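Local atomic coordinates of NADH-rubredoxin oxidoreductase (Clostridium acetobutylicum, PDB entry 3KLJ), a protein that catalyses the NADH-dependent reduction of rubredoxin through a bound FAD, feeding electrons into a chain that detoxifies dioxygen in an obligate anaerobe. Residues A[50-55]-A[158-163]. Numbering follows the deposited sequence.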
ATOM      1  N   ARG A  50      -2.421   3.079  -9.755  1.00 15.04           N
ATOM      2  CA  ARG A  50      -2.552   2.875 -11.197  1.00 16.30           C
ATOM      3  C   ARG A  50      -1.207   2.964 -11.924  1.00 16.38           C
ATOM      4  O   ARG A  50      -1.177   2.966 -13.143  1.00 16.21           O
ATOM      5  CB  ARG A  50      -3.574   3.832 -11.825  1.00 16.12           C
ATOM      6  CG  ARG A  50      -4.846   3.949 -11.040  1.00 18.31           C
ATOM      7  CD  ARG A  50      -6.077   3.898 -11.886  1.00 19.86           C
ATOM      8  NE  ARG A  50      -6.333   5.130 -12.605  1.00 22.42           N
ATOM      9  CZ  ARG A  50      -6.320   5.255 -13.932  1.00 20.56           C
ATOM     10  NH1 ARG A  50      -6.050   4.222 -14.712  1.00 21.68           N
ATOM     11  NH2 ARG A  50      -6.576   6.428 -14.476  1.00 18.84           N
ATOM     12  N   LEU A  51      -0.108   3.012 -11.168  1.00 16.95           N
ATOM     13  CA  LEU A  51       1.235   3.059 -11.756  1.00 17.46           C
ATOM     14  C   LEU A  51       1.492   1.876 -12.705  1.00 18.42           C
ATOM     15  O   LEU A  51       2.200   2.018 -13.705  1.00 18.47           O
ATOM     16  CB  LEU A  51       2.318   3.165 -10.669  1.00 17.09           C
ATOM     17  CG  LEU A  51       2.504   4.561 -10.049  1.00 16.27           C
ATOM     18  CD1 LEU A  51       3.481   4.521  -8.886  1.00 15.38           C
ATOM     19  CD2 LEU A  51       2.953   5.599 -11.083  1.00 13.75           C
ATOM     20  N   ASN A  52       0.891   0.726 -12.406  1.00 19.04           N
ATOM     21  CA  ASN A  52       1.001  -0.436 -13.279  0.50 19.60           C
ATOM     22  C   ASN A  52       0.446  -0.168 -14.682  1.00 19.63           C
ATOM     23  O   ASN A  52       0.895  -0.768 -15.649  1.00 20.05           O
ATOM     24  CB  ASN A  52       0.342  -1.663 -12.638  0.50 19.86           C
ATOM     25  CG  ASN A  52       1.234  -2.316 -11.592  0.50 20.42           C
ATOM     26  OD1 ASN A  52       2.430  -2.500 -11.817  0.50 21.75           O
ATOM     27  ND2 ASN A  52       0.657  -2.666 -10.447  0.50 20.95           N
ATOM     28  N   GLU A  53      -0.507   0.760 -14.784  1.00 19.59           N
ATOM     29  CA  GLU A  53      -1.107   1.137 -16.070  1.00 19.99           C
ATOM     30  C   GLU A  53      -0.214   2.047 -16.912  1.00 19.58           C
ATOM     31  O   GLU A  53      -0.327   2.076 -18.145  1.00 19.51           O
ATOM     32  CB  GLU A  53      -2.474   1.787 -15.870  1.00 20.31           C
ATOM     33  CG  GLU A  53      -3.482   0.882 -15.195  1.00 21.84           C
ATOM     34  CD  GLU A  53      -4.860   1.492 -15.133  1.00 24.07           C
ATOM     35  OE1 GLU A  53      -5.389   1.895 -16.192  1.00 24.99           O
ATOM     36  OE2 GLU A  53      -5.421   1.566 -14.017  1.00 25.50           O
ATOM     37  N   ILE A  54       0.659   2.791 -16.242  1.00 19.25           N
ATOM     38  CA  ILE A  54       1.689   3.577 -16.915  1.00 18.92           C
ATOM     39  C   ILE A  54       2.569   2.605 -17.712  1.00 18.67           C
ATOM     40  O   ILE A  54       2.901   2.851 -18.871  1.00 18.59           O
ATOM     41  CB  ILE A  54       2.554   4.395 -15.889  1.00 18.94           C
ATOM     42  CG1 ILE A  54       1.678   5.295 -15.002  1.00 18.85           C
ATOM     43  CG2 ILE A  54       3.668   5.172 -16.588  1.00 18.42           C
ATOM     44  CD1 ILE A  54       0.767   6.260 -15.745  1.00 18.49           C
ATOM     45  N   ILE A  55       2.902   1.482 -17.080  1.00 18.49           N
ATOM     46  CA  ILE A  55       3.656   0.413 -17.721  1.00 18.36           C
ATOM     47  C   ILE A  55       2.773  -0.362 -18.724  1.00 18.07           C
ATOM     48  O   ILE A  55       3.090  -0.406 -19.908  1.00 18.32           O
ATOM     49  CB  ILE A  55       4.314  -0.522 -16.660  1.00 18.37           C
ATOM     50  CG1 ILE A  55       5.393   0.242 -15.876  1.00 18.62           C
ATOM     51  CG2 ILE A  55       4.913  -1.766 -17.316  1.00 19.14           C
ATOM     52  CD1 ILE A  55       5.660  -0.287 -14.482  1.00 16.53           C
ATOM     53  N   GLY A 158       4.456  -7.348  -6.656  1.00 16.57           N
ATOM     54  CA  GLY A 158       5.412  -8.042  -7.521  1.00 16.10           C
ATOM     55  C   GLY A 158       4.723  -8.818  -8.633  1.00 15.92           C
ATOM     56  O   GLY A 158       5.159  -8.801  -9.788  1.00 15.71           O
ATOM     57  N   ILE A 159       3.635  -9.493  -8.277  1.00 15.94           N
ATOM     58  CA  ILE A 159       2.829 -10.237  -9.243  1.00 15.74           C
ATOM     59  C   ILE A 159       2.113  -9.311 -10.231  1.00 15.82           C
ATOM     60  O   ILE A 159       2.194  -9.524 -11.437  1.00 15.51           O
ATOM     61  CB  ILE A 159       1.838 -11.212  -8.560  1.00 15.73           C
ATOM     62  CG1 ILE A 159       2.576 -12.103  -7.552  1.00 15.76           C
ATOM     63  CG2 ILE A 159       1.213 -12.125  -9.597  1.00 15.32           C
ATOM     64  CD1 ILE A 159       1.674 -12.792  -6.544  1.00 14.46           C
ATOM     65  N   GLU A 160       1.436  -8.280  -9.728  1.00 16.36           N
ATOM     66  CA  GLU A 160       0.791  -7.294 -10.601  1.00 17.35           C
ATOM     67  C   GLU A 160       1.765  -6.622 -11.577  1.00 17.55           C
ATOM     68  O   GLU A 160       1.416  -6.412 -12.737  1.00 17.19           O
ATOM     69  CB  GLU A 160       0.056  -6.232  -9.788  1.00 17.42           C
ATOM     70  CG  GLU A 160      -1.197  -6.748  -9.090  1.00 20.65           C
ATOM     71  CD  GLU A 160      -1.916  -5.676  -8.308  1.00 24.39           C
ATOM     72  OE1 GLU A 160      -1.361  -4.572  -8.141  1.00 29.27           O
ATOM     73  OE2 GLU A 160      -3.044  -5.938  -7.848  1.00 29.08           O
ATOM     74  N   LEU A 161       2.967  -6.286 -11.095  1.00 18.04           N
ATOM     75  CA  LEU A 161       3.998  -5.639 -11.922  1.00 18.34           C
ATOM     76  C   LEU A 161       4.430  -6.549 -13.061  1.00 18.44           C
ATOM     77  O   LEU A 161       4.575  -6.097 -14.202  1.00 18.63           O
ATOM     78  CB  LEU A 161       5.215  -5.234 -11.085  1.00 18.24           C
ATOM     79  CG  LEU A 161       6.429  -4.568 -11.764  1.00 18.49           C
ATOM     80  CD1 LEU A 161       6.024  -3.475 -12.725  1.00 17.97           C
ATOM     81  CD2 LEU A 161       7.344  -3.993 -10.707  1.00 19.41           C
ATOM     82  N   ALA A 162       4.627  -7.829 -12.742  1.00 18.76           N
ATOM     83  CA  ALA A 162       4.988  -8.840 -13.732  1.00 18.74           C
ATOM     84  C   ALA A 162       3.988  -8.870 -14.883  1.00 18.83           C
ATOM     85  O   ALA A 162       4.387  -8.833 -16.046  1.00 18.65           O
ATOM     86  CB  ALA A 162       5.105 -10.212 -13.086  1.00 19.06           C
ATOM     87  N   GLN A 163       2.696  -8.920 -14.554  1.00 18.90           N
ATOM     88  CA  GLN A 163       1.644  -8.894 -15.570  1.00 19.12           C
ATOM     89  C   GLN A 163       1.673  -7.597 -16.373  1.00 18.88           C
ATOM     90  O   GLN A 163       1.554  -7.627 -17.597  1.00 18.89           O
ATOM     91  CB  GLN A 163       0.251  -9.096 -14.958  1.00 19.00           C
ATOM     92  CG  GLN A 163      -0.886  -9.188 -15.996  1.00 20.39           C
ATOM     93  CD  GLN A 163      -0.748 -10.373 -16.963  1.00 21.52           C
ATOM     94  OE1 GLN A 163      -0.064 -10.291 -17.989  1.00 23.28           O
ATOM     95  NE2 GLN A 163      -1.417 -11.469 -16.642  1.00 22.89           N
TER
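With CG anti to its carbonyl carbon (chi1 -79°), the side chain of N52 points from helix 51-56 toward helix 156-168, where its amide meets E160 with one end and L161 with the other. L161 answers with CG anti to its own backbone N, a torsion that together with chi2 brings CD1 near the first helix although the CB itself starts off to the flank. N52 is modelled in two conformers, and the amide contacts given here are those of one of them. The two halves of this amide have different neighbours. OD1 rests on the helix backbone, 3.5 Å from the CA of L161, and has the CD1 of L161 beside it at 3.8 Å. ND2 is turned to E160, 3.6 Å from its OE1 and 3.7 Å from its CB. Amide and carboxylate stand almost perpendicular, 84° between their planes, and this pair is too long for a hydrogen bond. The other carboxylate oxygen of E160, OE2, accepts the backbone N-H of K308, which ties helix 156-168 to strand 306-309 of the C-terminal domain. One turn after N52, the CD1 of I55 meets the CD1 of L161 at 3.7 Å, and A164 and I165 extend the apolar seam. Near N52 and L161 the helices run roughly side by side in the same direction, 25° apart with axes 9.6 Å from each other. The contact thus joins the FAD-binding domain to the NADH-binding domain, with the N52 side chain about 5 Å from the flavin cofactor. No hydrogen bond crosses between the two segments, and in this conformer the buried OD1 of N52 finds no partner; this contact therefore probably rests chiefly on van der Waals packing, with at most a weak electrostatic attraction between the N52 amide and the E160 carboxylate.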